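PDB 6RPP: cell division control protein from Pyrococcus abyssi, which probably splices itself out of its host MCM helicase, being an intein with a HINT-type protein-splicing domain. Local coordinates for residues E8-V12 with F158-G162; A2-Y7 with D144-D149; R64-N69 with L150-Y155; T96-F100 with I163-A167. The protein carries 2 engineered substitutions. One frame throughout, in Å; residues are numbered along the deposited sequence.

Contact 1: E8-V12 with F158-G162; sequences ETEVV and FLANG
T9 lays its CG2 methyl against CB of A160, 3.6 Å away. That methyl stands anti to the threonine's own backbone N, while OG1 turns the other way and is hydrogen-bonded to the carbonyl O of D6. Next along, N161 crosses the T9 side chain at about a right angle and brings OD1 up to the backbone N of E10; the hydrogen bond is 2.9 Å long and nearly straight (172° at the hydrogen), although the donor is tilted 34° from the plane of the asparagine carbonyl. The backbone of N161 returns a bond, its N donating to E10 O over 3.2 Å, so the E10 main chain is gripped by one residue through both its backbone N and its side-chain OD1. ND2 of N161 is fixed by R90 O and by a water, and E10 sends its carboxylate off to a salt bridge with R18. In this β-rich HINT fold the two runs form a single bridge, V11 opposite A160, where the strand near the N terminus meets the one approaching the C terminus. Beyond the bridge V12 N donates to L159 O at 3.1 Å, and the side chains of V12 and L159 run side by side, pointing the same way, with V12 CG2 4.0 Å from L159 CG. On V11 the CG2 branch crosses toward F158, reaching CE1 of its ring at 4.0 Å. The same valine packs on I21 and I24 of helix 21-35, and F158 is in turn covered by V53, V152 and V165.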
# COMPACT_ATOMS: atom_id res chain seq x y z
N GLU A 8 8.49 4.11 -4.49
CA GLU A 8 9.09 4.94 -3.43
C GLU A 8 8.21 5.00 -2.19
O GLU A 8 8.61 5.68 -1.21
CB GLU A 8 9.40 6.34 -3.92
CG GLU A 8 10.47 6.38 -4.99
CD GLU A 8 10.81 7.78 -5.43
OE1 GLU A 8 9.95 8.45 -6.07
OE2 GLU A 8 11.92 8.26 -5.17
N THR A 9 7.01 4.40 -2.21
CA THR A 9 6.18 4.30 -1.01
C THR A 9 7.00 3.62 0.08
O THR A 9 7.52 2.54 -0.15
CB THR A 9 4.95 3.47 -1.31
OG1 THR A 9 4.33 3.97 -2.53
CG2 THR A 9 3.92 3.51 -0.18
N GLU A 10 7.19 4.29 1.24
CA GLU A 10 8.10 3.76 2.26
C GLU A 10 7.34 2.98 3.34
O GLU A 10 6.51 3.55 4.07
CB GLU A 10 8.90 4.90 2.90
CG GLU A 10 9.85 5.56 1.91
CD GLU A 10 10.93 6.45 2.49
OE1 GLU A 10 10.99 6.67 3.74
OE2 GLU A 10 11.74 7.00 1.67
N VAL A 11 7.61 1.68 3.43
CA VAL A 11 6.96 0.78 4.38
C VAL A 11 7.64 0.92 5.73
O VAL A 11 8.87 0.83 5.81
CB VAL A 11 7.07 -0.67 3.89
CG1 VAL A 11 6.40 -1.62 4.85
CG2 VAL A 11 6.40 -0.78 2.46
N VAL A 12 6.85 1.13 6.78
CA VAL A 12 7.38 1.11 8.15
C VAL A 12 7.59 -0.33 8.61
O VAL A 12 6.66 -1.14 8.69
CB VAL A 12 6.46 1.90 9.08
CG1 VAL A 12 7.04 1.95 10.52
CG2 VAL A 12 6.27 3.29 8.58
N PHE A 158 -0.82 -2.44 5.46
CA PHE A 158 0.47 -2.11 6.08
C PHE A 158 0.62 -0.61 6.09
O PHE A 158 0.12 0.08 5.20
CB PHE A 158 1.68 -2.77 5.37
CG PHE A 158 1.73 -2.47 3.89
CD1 PHE A 158 2.40 -1.34 3.39
CD2 PHE A 158 1.10 -3.32 2.96
CE1 PHE A 158 2.45 -1.01 2.07
CE2 PHE A 158 1.13 -3.02 1.59
CZ PHE A 158 1.80 -1.89 1.12
N LEU A 159 1.32 -0.11 7.11
CA LEU A 159 1.61 1.33 7.22
C LEU A 159 2.71 1.75 6.26
O LEU A 159 3.83 1.21 6.30
CB LEU A 159 2.04 1.63 8.64
CG LEU A 159 2.33 3.11 8.93
CD1 LEU A 159 1.11 4.03 8.67
CD2 LEU A 159 2.78 3.14 10.44
N ALA A 160 2.42 2.75 5.42
CA ALA A 160 3.43 3.29 4.53
C ALA A 160 3.03 4.71 4.18
O ALA A 160 1.86 4.99 3.94
CB ALA A 160 3.55 2.41 3.26
N ASN A 161 4.03 5.60 4.16
CA ASN A 161 3.80 7.03 3.85
C ASN A 161 2.76 7.63 4.82
O ASN A 161 2.02 8.56 4.45
CB ASN A 161 3.37 7.23 2.40
CG ASN A 161 4.53 7.18 1.43
OD1 ASN A 161 5.57 6.61 1.74
ND2 ASN A 161 4.37 7.79 0.28
N GLY A 162 2.70 7.09 6.04
CA GLY A 162 1.76 7.54 7.05
C GLY A 162 0.32 7.13 6.81
O GLY A 162 -0.55 7.64 7.53
O HOH W 1 6.78 8.02 -1.46
O HOH W 2 4.13 -1.10 7.89

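Contact 2: A2-Y7 with D144-D149. Engineered in segment 2-7: A4 (natural residue Cys).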
# COMPACT_ATOMS: atom_id res chain seq x y z
N ALA A 2 -4.08 -3.93 -11.77
CA ALA A 2 -3.26 -4.09 -10.58
C ALA A 2 -3.69 -3.13 -9.48
O ALA A 2 -3.89 -1.93 -9.73
CB ALA A 2 -1.79 -3.87 -10.91
N LYS A 3 -3.83 -3.65 -8.27
CA LYS A 3 -4.02 -2.86 -7.06
C LYS A 3 -2.63 -2.75 -6.40
O LYS A 3 -2.15 -3.72 -5.79
CB LYS A 3 -5.07 -3.52 -6.15
CG LYS A 3 -6.52 -3.54 -6.69
CD LYS A 3 -6.70 -4.34 -7.95
CE LYS A 3 -8.15 -4.67 -8.28
NZ LYS A 3 -8.39 -4.34 -9.72
N ALA A 4 -1.97 -1.59 -6.53
CA ALA A 4 -0.56 -1.53 -6.17
C ALA A 4 -0.11 -0.08 -6.00
O ALA A 4 -0.89 0.86 -6.24
CB ALA A 4 0.29 -2.25 -7.25
N VAL A 5 1.15 0.10 -5.57
CA VAL A 5 1.65 1.42 -5.22
C VAL A 5 3.03 1.66 -5.87
O VAL A 5 3.71 0.73 -6.32
CB VAL A 5 1.74 1.63 -3.69
CG1 VAL A 5 0.42 1.28 -3.02
CG2 VAL A 5 2.89 0.77 -3.09
N ASP A 6 3.44 2.93 -5.93
CA ASP A 6 4.75 3.35 -6.46
C ASP A 6 5.94 2.83 -5.61
O ASP A 6 5.86 2.72 -4.39
CB ASP A 6 4.69 4.90 -6.49
CG ASP A 6 5.92 5.57 -6.97
OD1 ASP A 6 6.97 5.57 -6.31
OD2 ASP A 6 5.84 6.24 -8.02
N TYR A 7 7.01 2.49 -6.35
CA TYR A 7 8.31 2.07 -5.80
C TYR A 7 8.69 2.79 -4.51
O TYR A 7 9.17 2.17 -3.54
CB TYR A 7 9.39 2.30 -6.85
CG TYR A 7 10.73 1.65 -6.56
CD1 TYR A 7 11.53 2.12 -5.55
CD2 TYR A 7 11.19 0.66 -7.38
CE1 TYR A 7 12.76 1.54 -5.31
CE2 TYR A 7 12.44 0.10 -7.16
CZ TYR A 7 13.18 0.53 -6.10
OH TYR A 7 14.43 -0.05 -5.88
N ASP A 144 7.88 5.29 -14.09
CA ASP A 144 8.35 3.97 -13.66
C ASP A 144 7.33 2.93 -14.09
O ASP A 144 6.14 3.07 -13.77
CB ASP A 144 8.50 4.01 -12.12
CG ASP A 144 9.06 2.76 -11.55
OD1 ASP A 144 9.10 1.69 -12.18
OD2 ASP A 144 9.40 2.87 -10.33
N PRO A 145 7.71 1.94 -14.86
CA PRO A 145 6.71 1.03 -15.46
C PRO A 145 6.36 -0.16 -14.57
O PRO A 145 5.68 -1.08 -15.06
CB PRO A 145 7.40 0.59 -16.75
CG PRO A 145 8.83 0.48 -16.32
CD PRO A 145 9.06 1.73 -15.45
N TRP A 146 6.69 -0.08 -13.28
CA TRP A 146 6.34 -1.14 -12.35
C TRP A 146 5.64 -0.58 -11.14
O TRP A 146 5.89 0.56 -10.75
CB TRP A 146 7.58 -1.90 -11.89
CG TRP A 146 8.32 -2.51 -13.00
CD1 TRP A 146 9.50 -2.05 -13.55
CD2 TRP A 146 8.00 -3.72 -13.69
NE1 TRP A 146 9.89 -2.86 -14.56
CE2 TRP A 146 8.99 -3.90 -14.69
CE3 TRP A 146 6.96 -4.66 -13.60
CZ2 TRP A 146 9.02 -5.02 -15.54
CZ3 TRP A 146 6.96 -5.75 -14.45
CH2 TRP A 146 7.98 -5.92 -15.42
N VAL A 147 4.75 -1.38 -10.56
CA VAL A 147 4.12 -1.05 -9.28
C VAL A 147 4.21 -2.25 -8.34
O VAL A 147 4.48 -3.38 -8.76
CB VAL A 147 2.66 -0.62 -9.44
CG1 VAL A 147 2.64 0.76 -10.20
CG2 VAL A 147 1.88 -1.60 -10.28
N TYR A 148 3.90 -2.01 -7.04
CA TYR A 148 4.33 -2.98 -6.02
C TYR A 148 3.26 -3.19 -4.96
O TYR A 148 2.48 -2.30 -4.64
CB TYR A 148 5.59 -2.46 -5.34
CG TYR A 148 6.74 -2.34 -6.33
CD1 TYR A 148 7.50 -3.44 -6.63
CD2 TYR A 148 7.01 -1.12 -7.01
CE1 TYR A 148 8.51 -3.36 -7.53
CE2 TYR A 148 8.06 -1.03 -7.94
CZ TYR A 148 8.79 -2.17 -8.19
OH TYR A 148 9.80 -2.06 -9.12
N ASP A 149 3.29 -4.35 -4.33
CA ASP A 149 2.34 -4.59 -3.25
C ASP A 149 2.94 -5.66 -2.35
O ASP A 149 3.92 -6.31 -2.71
CB ASP A 149 1.00 -5.06 -3.82
CG ASP A 149 -0.12 -5.07 -2.79
OD1 ASP A 149 -0.03 -4.28 -1.82
OD2 ASP A 149 -1.05 -5.88 -3.02
O HOH W 3 -1.58 -6.54 -5.70
O HOH W 4 6.82 2.56 -9.19
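From CB outward, the Y148 side chain runs past V5 and onto Y7. Its CB lies 3.8 Å from V5 O, and a chi1 of -63°, with CG anti to the carbonyl carbon, swings the ring along the backbone of D6 and Y7: CD2 sits 3.7 Å from Y7 CA, and CE2 3.6 Å from Y7 CD2. At the tip, OH reaches the edge of the Y7 ring, 3.5 Å from CD2, and hydrogen-bonds to E26. The two ring planes stand at 90°. In the main chain it is V5 that pairs with Y148, as an antiparallel hydrogen-bonded pair: V5 N donates to Y148 O at 2.9 Å and Y148 N to V5 O at 2.8 Å. Beside it the methyl of A4, an engineered residue in place of cysteine, presses on V147 CG2 at a tight 3.5 Å. That cysteine position probably corresponds to the intein's first residue. At the other end OD1 of D144 closes an Asx turn on W146 N. V5 and Y148 lie against I21 at the start of helix 21-35, strand 90-93 backs V5 and D6, and strand 63-75 flanks 146-149.

Contact 3: R64-N69 with L150-Y155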
# COMPACT_ATOMS: atom_id res chain seq x y z
N ARG A 64 -0.90 -2.92 15.22
CA ARG A 64 -0.21 -4.13 15.64
C ARG A 64 0.90 -4.47 14.67
O ARG A 64 0.81 -4.20 13.47
CB ARG A 64 -1.17 -5.33 15.72
CG ARG A 64 -2.03 -5.42 16.97
CD ARG A 64 -2.57 -6.82 17.10
NE ARG A 64 -3.71 -6.90 18.01
CZ ARG A 64 -4.97 -6.82 17.61
NH1 ARG A 64 -5.25 -6.68 16.31
NH2 ARG A 64 -5.95 -6.91 18.50
N LYS A 65 1.96 -5.09 15.17
CA LYS A 65 2.95 -5.63 14.25
C LYS A 65 2.38 -6.89 13.60
O LYS A 65 1.67 -7.67 14.25
CB LYS A 65 4.27 -5.97 14.97
CG LYS A 65 5.01 -4.78 15.54
CD LYS A 65 6.29 -5.22 16.25
CE LYS A 65 7.06 -3.99 16.71
NZ LYS A 65 8.17 -4.31 17.66
N ALA A 66 2.68 -7.07 12.33
CA ALA A 66 2.14 -8.20 11.61
C ALA A 66 3.16 -8.61 10.57
O ALA A 66 4.09 -7.86 10.26
CB ALA A 66 0.77 -7.84 10.98
N ARG A 67 3.06 -9.85 10.10
CA ARG A 67 4.02 -10.34 9.11
C ARG A 67 3.46 -10.23 7.68
O ARG A 67 2.27 -10.48 7.44
CB ARG A 67 4.41 -11.79 9.43
CG ARG A 67 5.40 -11.91 10.64
CD ARG A 67 6.88 -11.62 10.25
NE ARG A 67 7.78 -11.41 11.39
CZ ARG A 67 9.11 -11.27 11.32
NH1 ARG A 67 9.75 -11.31 10.15
NH2 ARG A 67 9.82 -11.09 12.44
N ALA A 68 4.30 -9.79 6.74
CA ALA A 68 3.97 -9.84 5.33
C ALA A 68 4.72 -11.00 4.70
O ALA A 68 5.88 -11.24 5.05
CB ALA A 68 4.36 -8.53 4.62
N ASN A 69 4.04 -11.79 3.85
CA ASN A 69 4.68 -13.03 3.38
C ASN A 69 4.76 -13.20 1.86
O ASN A 69 5.38 -14.17 1.40
CB ASN A 69 3.99 -14.26 4.02
CG ASN A 69 2.51 -14.42 3.63
OD1 ASN A 69 1.91 -13.51 3.15
ND2 ASN A 69 1.96 -15.61 3.84
N LEU A 150 2.34 -5.82 -1.17
CA LEU A 150 2.72 -6.86 -0.23
C LEU A 150 1.46 -7.58 0.20
O LEU A 150 0.38 -7.00 0.19
CB LEU A 150 3.39 -6.33 1.03
CG LEU A 150 4.63 -5.50 0.76
CD1 LEU A 150 4.95 -4.79 2.06
CD2 LEU A 150 5.74 -6.37 0.31
N GLN A 151 1.58 -8.84 0.58
CA GLN A 151 0.47 -9.56 1.20
C GLN A 151 0.64 -9.60 2.71
O GLN A 151 1.70 -10.00 3.20
CB GLN A 151 0.33 -10.97 0.66
CG GLN A 151 -0.77 -11.73 1.39
CD GLN A 151 -1.00 -13.11 0.86
OE1 GLN A 151 -1.76 -13.30 -0.09
NE2 GLN A 151 -0.33 -14.10 1.46
N VAL A 152 -0.41 -9.23 3.45
CA VAL A 152 -0.37 -9.24 4.91
C VAL A 152 -1.53 -10.08 5.42
O VAL A 152 -2.66 -9.59 5.53
CB VAL A 152 -0.43 -7.84 5.53
CG1 VAL A 152 -0.28 -7.94 7.07
CG2 VAL A 152 0.73 -6.94 4.94
N PRO A 153 -1.29 -11.33 5.79
CA PRO A 153 -2.40 -12.19 6.19
C PRO A 153 -3.15 -11.62 7.36
O PRO A 153 -2.55 -11.15 8.33
CB PRO A 153 -1.72 -13.51 6.56
CG PRO A 153 -0.52 -13.50 5.61
CD PRO A 153 -0.04 -12.09 5.58
N GLY A 154 -4.47 -11.76 7.29
CA GLY A 154 -5.39 -11.33 8.31
C GLY A 154 -5.79 -9.90 8.02
O GLY A 154 -6.92 -9.63 7.60
N TYR A 155 -4.80 -9.02 8.07
CA TYR A 155 -5.04 -7.60 8.16
C TYR A 155 -5.28 -6.95 6.81
O TYR A 155 -6.01 -5.96 6.72
CB TYR A 155 -3.81 -6.91 8.75
CG TYR A 155 -3.61 -7.25 10.21
CD1 TYR A 155 -4.30 -6.54 11.17
CD2 TYR A 155 -2.73 -8.26 10.60
CE1 TYR A 155 -4.15 -6.80 12.49
CE2 TYR A 155 -2.61 -8.57 11.96
CZ TYR A 155 -3.29 -7.80 12.87
OH TYR A 155 -3.11 -8.06 14.21
O HOH W 5 -0.80 -9.10 14.80
O HOH W 6 0.27 -11.36 9.09
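N69 and Q151 hold each other through both backbone and side chain. N69 N donates to Q151 O (3.0 Å), meeting the oxygen nearly in line with its C=O bond, and the Q151 amide answers with NE2 to N69 OD1 at 2.9 Å. OD1 lies close to the amide plane of Q151, while the two amide planes are turned 41° from each other. The glutamine reaches this far because its chain is extended, with chi1 at 176° and CG anti to the backbone N. CD of P153 packs against the same N69 OD1, 3.4 Å off. In the middle the methyls take over: A68 CB meets V152 CG2 at 4.0 Å, and A66 CB lies against CD2 of the Y155 ring at 3.5 Å. At the far end the Y155 hydroxyl is approached by the aliphatic part of R64, CD standing 3.2 Å from OH, and by a weak hydrogen bond from NH1, which comes in at the ring edge; R64 and Y155 cross at about a right angle. A second shell sets these groups: D57 pairs with R64 NH1 in a salt bridge, and a water bridges Y155 OH to K65 O. Another water joins R67 O to P153 O, where the two backbones diverge. S55 touches both A66 and Y155, and F158 backs L150 and V152. Strand 146-151 is an edge of a four-stranded antiparallel sheet, paired with strand 63-75; from V152 on the chain leaves that edge and turns toward the C-terminal hairpin, as in the HINT fold of inteins.

Contact 4: T96-F100 with I163-A167. Engineered in segment 163-167: A167 (natural residue Asn).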
# COMPACT_ATOMS: atom_id res chain seq x y z
N THR A 96 -7.18 1.65 -9.35
CA THR A 96 -8.10 0.75 -8.65
C THR A 96 -7.62 0.36 -7.27
O THR A 96 -8.33 -0.40 -6.60
CB THR A 96 -8.37 -0.54 -9.46
OG1 THR A 96 -7.16 -1.28 -9.68
CG2 THR A 96 -8.98 -0.21 -10.79
N HIS A 97 -6.51 0.91 -6.79
CA HIS A 97 -6.04 0.60 -5.45
C HIS A 97 -7.07 1.06 -4.43
O HIS A 97 -7.43 2.25 -4.44
CB HIS A 97 -4.71 1.30 -5.23
CG HIS A 97 -4.14 1.10 -3.87
ND1 HIS A 97 -3.33 0.03 -3.57
CD2 HIS A 97 -4.25 1.84 -2.75
CE1 HIS A 97 -3.03 0.07 -2.28
NE2 HIS A 97 -3.53 1.19 -1.77
N PRO A 98 -7.52 0.20 -3.51
CA PRO A 98 -8.56 0.62 -2.57
C PRO A 98 -7.98 1.22 -1.30
O PRO A 98 -6.91 0.86 -0.84
CB PRO A 98 -9.31 -0.68 -2.27
CG PRO A 98 -8.31 -1.74 -2.46
CD PRO A 98 -7.34 -1.26 -3.53
N PHE A 99 -8.77 2.14 -0.72
CA PHE A 99 -8.51 2.78 0.56
C PHE A 99 -9.65 2.45 1.50
O PHE A 99 -10.77 2.28 1.07
CB PHE A 99 -8.40 4.31 0.42
CG PHE A 99 -7.15 4.75 -0.24
CD1 PHE A 99 -7.05 4.72 -1.62
CD2 PHE A 99 -6.11 5.26 0.48
CE1 PHE A 99 -5.88 5.14 -2.27
CE2 PHE A 99 -4.92 5.65 -0.14
CZ PHE A 99 -4.80 5.63 -1.51
N PHE A 100 -9.32 2.31 2.78
CA PHE A 100 -10.32 2.30 3.84
C PHE A 100 -10.91 3.69 4.00
O PHE A 100 -10.17 4.64 4.26
CB PHE A 100 -9.68 1.87 5.16
CG PHE A 100 -8.92 0.57 5.06
CD1 PHE A 100 -9.59 -0.64 5.04
CD2 PHE A 100 -7.54 0.57 4.97
CE1 PHE A 100 -8.90 -1.84 4.94
CE2 PHE A 100 -6.84 -0.61 4.85
CZ PHE A 100 -7.50 -1.81 4.85
N ILE A 163 0.05 6.23 5.85
CA ILE A 163 -1.29 5.76 5.50
C ILE A 163 -1.37 4.26 5.74
O ILE A 163 -0.40 3.56 5.51
CB ILE A 163 -1.56 6.08 4.01
CG1 ILE A 163 -1.54 7.61 3.78
CG2 ILE A 163 -2.90 5.48 3.54
CD1 ILE A 163 -1.53 8.01 2.32
N PHE A 164 -2.52 3.74 6.22
CA PHE A 164 -2.68 2.29 6.30
C PHE A 164 -3.15 1.84 4.94
O PHE A 164 -4.33 1.99 4.61
CB PHE A 164 -3.64 1.96 7.44
CG PHE A 164 -2.98 2.16 8.76
CD1 PHE A 164 -2.04 1.27 9.23
CD2 PHE A 164 -3.26 3.29 9.49
CE1 PHE A 164 -1.40 1.46 10.45
CE2 PHE A 164 -2.65 3.51 10.71
CZ PHE A 164 -1.71 2.59 11.19
N VAL A 165 -2.19 1.38 4.16
CA VAL A 165 -2.35 1.06 2.74
C VAL A 165 -2.96 -0.33 2.63
O VAL A 165 -2.45 -1.27 3.26
CB VAL A 165 -0.99 1.11 2.05
CG1 VAL A 165 -1.12 0.73 0.61
CG2 VAL A 165 -0.38 2.52 2.19
N HIS A 166 -4.01 -0.47 1.81
CA HIS A 166 -4.61 -1.79 1.65
C HIS A 166 -3.65 -2.70 0.87
O HIS A 166 -2.90 -2.24 -0.01
CB HIS A 166 -5.97 -1.70 0.94
CG HIS A 166 -6.68 -3.01 0.83
ND1 HIS A 166 -6.51 -3.85 -0.26
CD2 HIS A 166 -7.52 -3.66 1.68
CE1 HIS A 166 -7.21 -4.95 -0.08
NE2 HIS A 166 -7.84 -4.85 1.08
N ALA A 167 -3.68 -3.99 1.21
CA ALA A 167 -2.73 -4.97 0.72
C ALA A 167 -3.44 -6.24 0.28
O ALA A 167 -4.55 -6.56 0.70
CB ALA A 167 -1.77 -5.37 1.85
O HOH W 7 -5.02 1.84 0.64
O HOH W 8 -6.19 2.41 2.96
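H166 lies across P98, ND1 of the imidazole 3.5 Å from P98 CG and its CB only 3.3 Å from P98 O. H97 and V165 complete this tight part. With CG anti to its backbone N (chi1 178°), H97 swings its ring to strand 163-166, where CE1 comes to 3.2 Å from H166 O and the CG1 methyl of V165 meets the ring edge 3.4 Å from NE2. Neighbouring F100 crosses H166 at about a right angle: CZ is 3.7 Å from H166 CD2, the planes are 58° apart, and F164 O lies at the ring edge beside F100 CD2 and CE2. These residues belong to the HINT core of the intein. H97 closes a Thr-x-x-His run of the kind found in splicing domains, and H166 precedes A167, an engineered alanine in place of asparagine at what is probably the position of the last intein residue; a part in splicing is therefore likely for both histidines, as in related inteins. The main chains themselves meet less directly. The axes of strands 98-100 and 163-166 approach to 6.2 Å, their directions 134° apart, with no direct backbone hydrogen bond between them; two waters bridge them instead. One lies 2.9 Å from H97 NE2, donates to P98 O and accepts from H166 N, while the other links F100 N to F164 O. Further along, the F99 ring edge touches I163 CG2, and both side chains touch I91.

Starting at the N terminus, residues 2-7 pair with 144-149 in contact 2, and the next residues, 8-12, reach 158-162 in contact 1; the two loops cross. Contact 3, between 64-69 and 150-155, falls wholly within the loop of contact 1 yet crosses contact 2. Contact 4, from 96-100 to 163-167, crosses all three. Contacts 2 and 3 share strand 146-151, whereas contacts 1 and 4 use the neighbouring strands 157-160 and 163-166. F158 packs on D149, L150, V152 and A167, joining the four sites, and K3 and H97 bring contact 2 up to contact 4. Together they draw both chain ends into the middle of the fold.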